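Local coordinates for galactose-binding like protein (Bacteroides thetaiotaomicron, PDB 7M1A) that binds a calcium ion and, as a SusE-like protein with a galactose-binding-like fold, probably takes part in recognising and perhaps degrading glycans, at residues A[52-58]-A[166-170]; A[112-117]-A[140-145]. One frame throughout, in Å; residues are numbered along the deposited sequence.

Contact 1: A[52-58]-A[166-170]; sequences KDGPAVF and YNICF
In this galactose-binding-like beta sandwich, the loop and first residues of strand 56-66 pack against the approach to and first residues of strand 169-176 in the other sheet. The chain turns at D53 (phi/psi -75/-19), then runs extended from G54 (-169/176); Y166 (-96/-8) precedes extended 167-170, and P55 lies nearest Y166 (CA-CA 4.7 Å). The Y166 ring (chi1 m) is the bump filling the hollow of the 52-55 bend: over one face, G54 CA and P55 CD lie 3.8 and 4.0 Å from its centroid (CH-pi), and K52 O meets its edge at Y166 CD2 (3.5 Å). A56 N donates to Y166 O (3.2 Å, 144°); one water accepts from K52 N (3.0 Å) and Y166 N (3.2 Å). Small A56 admits I168 CG2, 4.1 Å from A56 CB; I168 CG2 also lies at the F58 ring edge, 4.3 Å from F58 CE2. F58 and F170, both chi1 p, touch L45; F170 directly precedes calcium ligands T171 and E172. The two rings meet with F58 CZ 3.7 Å from F170 CE1.

Contact 2: A[112-117]-A[140-145]; sequences LLDMEN and DQANVP
No backbone hydrogen bond joins these two antiparallel strands: the axes of 112-116 and 140-143 approach no closer than 8.3 Å, with 154° between their N-to-C directions, so side chains bridge the two sheets of the sandwich. Both segments are extended, but L112 (phi/psi -92/-42) and L113 form a classic beta bulge opposite V93. The register runs from L112-V144 (CA-CA 6.8 Å) to N117-D140 (6.3 Å). L113 (chi1 m, chi2 t) reaches A142 CB with CD2 (4.1 Å), V144 CG2 with CD1 (4.1 Å) and P145 CD with CD2 (4.3 Å). Selenomethionine M115, m in all three chi angles, places SE 3.7 Å from A142 CB and CE 3.8 Å from D140 CB. F71 of strand 70-74 touches both L113 and M115. At the N117/D140 end, N117 ND2 donates to D140 OD1 (2.9 Å, 161°); a water donates to E116 O (2.8 Å) and weakly to D140 OD1 (3.2 Å). D140 OD2 bonds Y91 OH, while N117 OD1 accepts from W162 NE1. The chemistry thus divides along the strands: apolar side chains run from the middle to the L112/V144 end, while a directional amide-carboxylate bond, both partners also hydrogen-bonded beyond the pair, closes the other.

Overall arrangement
This chain is the C-terminal, galactose-binding-like domain of a longer SusE-like protein. From the N terminus it first supplies 52-58, entering strand 56-66, then strands 70-74 and 88-96 before reaching 112-117. Contact 2 closes a short loop, with 22 residues between its segments that include helix 130-138. The chain then runs through strand 151-158 and returns at 166-170 to close contact 1 across 107 residues, so contact 2 is nested inside it. Each contact joins the two sheets of the sandwich: contact 1 through strands 56-66 and 169-176, contact 2 through 110-116 and 140-143. Their centres lie 18 Å apart and their nearest atoms about 8 Å, so the sheets meet at two separate places.

Contact 1: A[52-58]-A[166-170]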
loop_
_atom_site.group_PDB
_atom_site.type_symbol
_atom_site.label_atom_id
_atom_site.label_comp_id
_atom_site.label_asym_id
_atom_site.label_seq_id
_atom_site.Cartn_x
_atom_site.Cartn_y
_atom_site.Cartn_z
ATOM N N LYS A 52 -12.567 -10.954 13.206
ATOM C CA LYS A 52 -13.225 -10.064 12.269
ATOM C C LYS A 52 -14.727 -10.273 12.246
ATOM O O LYS A 52 -15.168 -11.410 12.455
ATOM C CB LYS A 52 -12.614 -10.192 10.857
ATOM C CG LYS A 52 -11.150 -9.761 10.813
ATOM C CD LYS A 52 -10.556 -9.863 9.404
ATOM C CE LYS A 52 -9.137 -9.297 9.304
ATOM N NZ LYS A 52 -9.145 -7.834 9.601
ATOM N N ASP A 53 -15.440 -9.240 11.795
ATOM C CA ASP A 53 -16.898 -9.289 11.624
ATOM C C ASP A 53 -17.338 -10.110 10.400
ATOM O O ASP A 53 -18.513 -10.487 10.273
ATOM C CB ASP A 53 -17.550 -7.890 11.490
ATOM C CG ASP A 53 -17.590 -7.149 12.791
ATOM O OD1 ASP A 53 -17.346 -7.780 13.864
ATOM O OD2 ASP A 53 -17.905 -5.943 12.735
ATOM N N GLY A 54 -16.418 -10.318 9.484
ATOM C CA GLY A 54 -16.693 -10.977 8.229
ATOM C C GLY A 54 -15.392 -11.312 7.521
ATOM O O GLY A 54 -14.318 -10.931 7.962
ATOM N N PRO A 55 -15.505 -12.003 6.363
ATOM C CA PRO A 55 -14.351 -12.411 5.541
ATOM C C PRO A 55 -13.350 -11.272 5.370
ATOM O O PRO A 55 -13.726 -10.119 5.049
ATOM C CB PRO A 55 -15.018 -12.777 4.211
ATOM C CG PRO A 55 -16.381 -13.370 4.615
ATOM C CD PRO A 55 -16.794 -12.468 5.803
ATOM N N ALA A 56 -12.051 -11.581 5.472
ATOM C CA ALA A 56 -11.048 -10.557 5.197
ATOM C C ALA A 56 -11.107 -10.260 3.706
ATOM O O ALA A 56 -11.265 -11.133 2.875
ATOM C CB ALA A 56 -9.658 -11.035 5.514
ATOM N N VAL A 57 -10.921 -8.971 3.361
ATOM C CA VAL A 57 -10.943 -8.520 1.969
ATOM C C VAL A 57 -9.726 -7.621 1.731
ATOM O O VAL A 57 -9.513 -6.717 2.496
ATOM C CB VAL A 57 -12.278 -7.806 1.622
ATOM C CG1 VAL A 57 -12.246 -7.164 0.241
ATOM C CG2 VAL A 57 -13.468 -8.693 1.838
ATOM N N PHE A 58 -9.033 -7.809 0.593
ATOM C CA PHE A 58 -8.046 -6.784 0.233
ATOM C C PHE A 58 -8.037 -6.692 -1.300
ATOM O O PHE A 58 -8.618 -7.522 -2.019
ATOM C CB PHE A 58 -6.669 -7.114 0.844
ATOM C CG PHE A 58 -6.031 -8.361 0.324
ATOM C CD1 PHE A 58 -5.314 -8.401 -0.863
ATOM C CD2 PHE A 58 -6.256 -9.574 1.001
ATOM C CE1 PHE A 58 -4.772 -9.576 -1.370
ATOM C CE2 PHE A 58 -5.732 -10.766 0.497
ATOM C CZ PHE A 58 -5.030 -10.799 -0.711
ATOM N N TYR A 166 -11.677 -15.751 9.767
ATOM C CA TYR A 166 -11.745 -14.931 8.554
ATOM C C TYR A 166 -10.366 -14.350 8.173
ATOM O O TYR A 166 -10.271 -13.750 7.107
ATOM C CB TYR A 166 -12.730 -13.762 8.730
ATOM C CG TYR A 166 -14.177 -14.146 8.805
ATOM C CD1 TYR A 166 -14.759 -15.027 7.905
ATOM C CD2 TYR A 166 -14.940 -13.755 9.901
ATOM C CE1 TYR A 166 -16.125 -15.381 7.979
ATOM C CE2 TYR A 166 -16.281 -14.116 10.004
ATOM C CZ TYR A 166 -16.865 -14.955 9.060
ATOM O OH TYR A 166 -18.192 -15.289 9.140
ATOM N N ASN A 167 -9.327 -14.505 9.035
ATOM C CA ASN A 167 -8.001 -13.981 8.734
ATOM C C ASN A 167 -7.401 -14.669 7.517
ATOM O O ASN A 167 -7.775 -15.764 7.151
ATOM C CB ASN A 167 -7.139 -14.024 10.006
ATOM C CG ASN A 167 -7.605 -12.968 10.979
ATOM O OD1 ASN A 167 -7.423 -11.760 10.721
ATOM N ND2 ASN A 167 -8.176 -13.375 12.102
ATOM N N ILE A 168 -6.373 -14.036 6.962
ATOM C CA ILE A 168 -5.637 -14.689 5.894
ATOM C C ILE A 168 -4.148 -14.330 5.961
ATOM O O ILE A 168 -3.764 -13.181 6.208
ATOM C CB ILE A 168 -6.240 -14.365 4.488
ATOM C CG1 ILE A 168 -5.550 -15.133 3.353
ATOM C CG2 ILE A 168 -6.236 -12.847 4.246
ATOM C CD1 ILE A 168 -6.246 -15.021 2.026
ATOM N N CYS A 169 -3.274 -15.317 5.663
ATOM C CA CYS A 169 -1.864 -15.043 5.403
ATOM C C CYS A 169 -1.434 -15.999 4.261
ATOM O O CYS A 169 -1.899 -17.136 4.175
ATOM C CB CYS A 169 -1.016 -15.271 6.662
ATOM S SG CYS A 169 -1.012 -16.942 7.360
ATOM N N PHE A 170 -0.476 -15.567 3.453
ATOM C CA PHE A 170 0.082 -16.387 2.389
ATOM C C PHE A 170 1.329 -15.689 1.835
ATOM O O PHE A 170 1.578 -14.508 2.207
ATOM C CB PHE A 170 -0.901 -16.763 1.271
ATOM C CG PHE A 170 -1.362 -15.615 0.436
ATOM C CD1 PHE A 170 -2.357 -14.737 0.933
ATOM C CD2 PHE A 170 -0.872 -15.400 -0.834
ATOM C CE1 PHE A 170 -2.844 -13.683 0.150
ATOM C CE2 PHE A 170 -1.358 -14.326 -1.618
ATOM C CZ PHE A 170 -2.314 -13.474 -1.093
HETATM O O HOH W 1 -12.173 -13.796 12.244
#

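Contact 2: A[112-117]-A[140-145]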
loop_
_atom_site.group_PDB
_atom_site.type_symbol
_atom_site.label_atom_id
_atom_site.label_comp_id
_atom_site.label_asym_id
_atom_site.label_seq_id
_atom_site.Cartn_x
_atom_site.Cartn_y
_atom_site.Cartn_z
ATOM N N LEU A 112 -14.587 -14.116 -10.035
ATOM C CA LEU A 112 -13.814 -14.786 -11.094
ATOM C C LEU A 112 -13.644 -16.259 -10.729
ATOM O O LEU A 112 -13.733 -17.151 -11.603
ATOM C CB LEU A 112 -12.481 -14.093 -11.284
ATOM C CG LEU A 112 -12.590 -12.629 -11.774
ATOM C CD1 LEU A 112 -11.130 -12.135 -11.586
ATOM C CD2 LEU A 112 -12.905 -12.609 -13.261
ATOM N N LEU A 113 -13.359 -16.531 -9.439
ATOM C CA LEU A 113 -12.998 -17.879 -9.006
ATOM C C LEU A 113 -13.497 -18.140 -7.585
ATOM O O LEU A 113 -13.331 -17.289 -6.708
ATOM C CB LEU A 113 -11.458 -18.075 -8.896
ATOM C CG LEU A 113 -10.705 -17.995 -10.245
ATOM C CD1 LEU A 113 -9.209 -17.818 -10.020
ATOM C CD2 LEU A 113 -11.013 -19.168 -11.174
ATOM N N ASP A 114 -14.024 -19.373 -7.411
ATOM C CA ASP A 114 -14.288 -19.924 -6.077
ATOM C C ASP A 114 -13.145 -20.897 -5.796
ATOM O O ASP A 114 -12.957 -21.859 -6.557
ATOM C CB ASP A 114 -15.522 -20.826 -6.088
ATOM C CG ASP A 114 -16.789 -20.057 -6.326
ATOM O OD1 ASP A 114 -17.070 -19.216 -5.499
ATOM O OD2 ASP A 114 -17.412 -20.217 -7.410
HETATM N N MSE A 115 -12.317 -20.624 -4.790
HETATM C CA MSE A 115 -11.140 -21.445 -4.500
HETATM C C MSE A 115 -11.372 -22.234 -3.228
HETATM O O MSE A 115 -11.876 -21.736 -2.221
HETATM C CB MSE A 115 -9.862 -20.582 -4.325
HETATM C CG MSE A 115 -9.596 -19.707 -5.520
HETATM SE SE MSE A 115 -9.089 -20.724 -7.146
HETATM C CE MSE A 115 -7.383 -21.430 -6.481
ATOM N N GLU A 116 -10.885 -23.477 -3.266
ATOM C CA GLU A 116 -10.759 -24.270 -2.062
ATOM C C GLU A 116 -9.362 -24.891 -2.018
ATOM O O GLU A 116 -8.942 -25.541 -2.964
ATOM C CB GLU A 116 -11.822 -25.378 -1.959
ATOM C CG GLU A 116 -11.591 -26.230 -0.687
ATOM C CD GLU A 116 -12.573 -27.341 -0.426
ATOM O OE1 GLU A 116 -13.500 -27.471 -1.231
ATOM O OE2 GLU A 116 -12.409 -28.047 0.604
ATOM N N ASN A 117 -8.642 -24.663 -0.925
ATOM C CA ASN A 117 -7.367 -25.342 -0.706
ATOM C C ASN A 117 -7.709 -26.709 -0.088
ATOM O O ASN A 117 -8.179 -26.790 1.076
ATOM C CB ASN A 117 -6.531 -24.544 0.295
ATOM C CG ASN A 117 -5.239 -25.240 0.667
ATOM O OD1 ASN A 117 -4.950 -25.423 1.834
ATOM N ND2 ASN A 117 -4.466 -25.626 -0.336
ATOM N N ASP A 140 -2.228 -23.696 -4.817
ATOM C CA ASP A 140 -3.546 -23.799 -5.414
ATOM C C ASP A 140 -3.445 -23.300 -6.851
ATOM O O ASP A 140 -2.707 -22.346 -7.117
ATOM C CB ASP A 140 -4.495 -22.920 -4.608
ATOM C CG ASP A 140 -4.770 -23.489 -3.221
ATOM O OD1 ASP A 140 -4.753 -24.762 -3.060
ATOM O OD2 ASP A 140 -5.195 -22.642 -2.347
ATOM N N GLN A 141 -4.142 -23.941 -7.768
ATOM C CA GLN A 141 -4.033 -23.751 -9.222
ATOM C C GLN A 141 -5.451 -23.680 -9.804
ATOM O O GLN A 141 -6.301 -24.531 -9.498
ATOM C CB GLN A 141 -3.391 -24.969 -9.908
ATOM C CG GLN A 141 -1.924 -25.139 -9.527
ATOM C CD GLN A 141 -1.020 -24.079 -10.128
ATOM O OE1 GLN A 141 -1.247 -23.663 -11.272
ATOM N NE2 GLN A 141 0.107 -23.764 -9.497
ATOM N N ALA A 142 -5.759 -22.692 -10.646
ATOM C CA ALA A 142 -7.077 -22.657 -11.277
ATOM C C ALA A 142 -6.982 -22.068 -12.673
ATOM O O ALA A 142 -6.170 -21.167 -12.883
ATOM C CB ALA A 142 -8.013 -21.875 -10.447
ATOM N N ASN A 143 -7.802 -22.591 -13.575
ATOM C CA ASN A 143 -8.024 -21.916 -14.843
ATOM C C ASN A 143 -9.219 -20.975 -14.698
ATOM O O ASN A 143 -10.215 -21.278 -14.084
ATOM C CB ASN A 143 -8.419 -22.992 -15.895
ATOM C CG ASN A 143 -7.221 -23.918 -16.137
ATOM O OD1 ASN A 143 -6.040 -23.529 -16.169
ATOM N ND2 ASN A 143 -7.476 -25.206 -16.356
ATOM N N VAL A 144 -9.077 -19.780 -15.273
ATOM C CA VAL A 144 -10.185 -18.808 -15.236
ATOM C C VAL A 144 -11.098 -19.042 -16.422
ATOM O O VAL A 144 -10.593 -19.134 -17.529
ATOM C CB VAL A 144 -9.524 -17.412 -15.250
ATOM C CG1 VAL A 144 -10.609 -16.357 -15.369
ATOM C CG2 VAL A 144 -8.616 -17.126 -14.057
ATOM N N PRO A 145 -12.438 -19.200 -16.220
ATOM C CA PRO A 145 -13.313 -19.468 -17.376
ATOM C C PRO A 145 -13.135 -18.433 -18.476
ATOM O O PRO A 145 -13.030 -17.232 -18.155
ATOM C CB PRO A 145 -14.698 -19.400 -16.759
ATOM C CG PRO A 145 -14.456 -19.820 -15.302
ATOM C CD PRO A 145 -13.123 -19.200 -14.913
HETATM O O HOH W 2 -7.157 -25.117 -5.071
#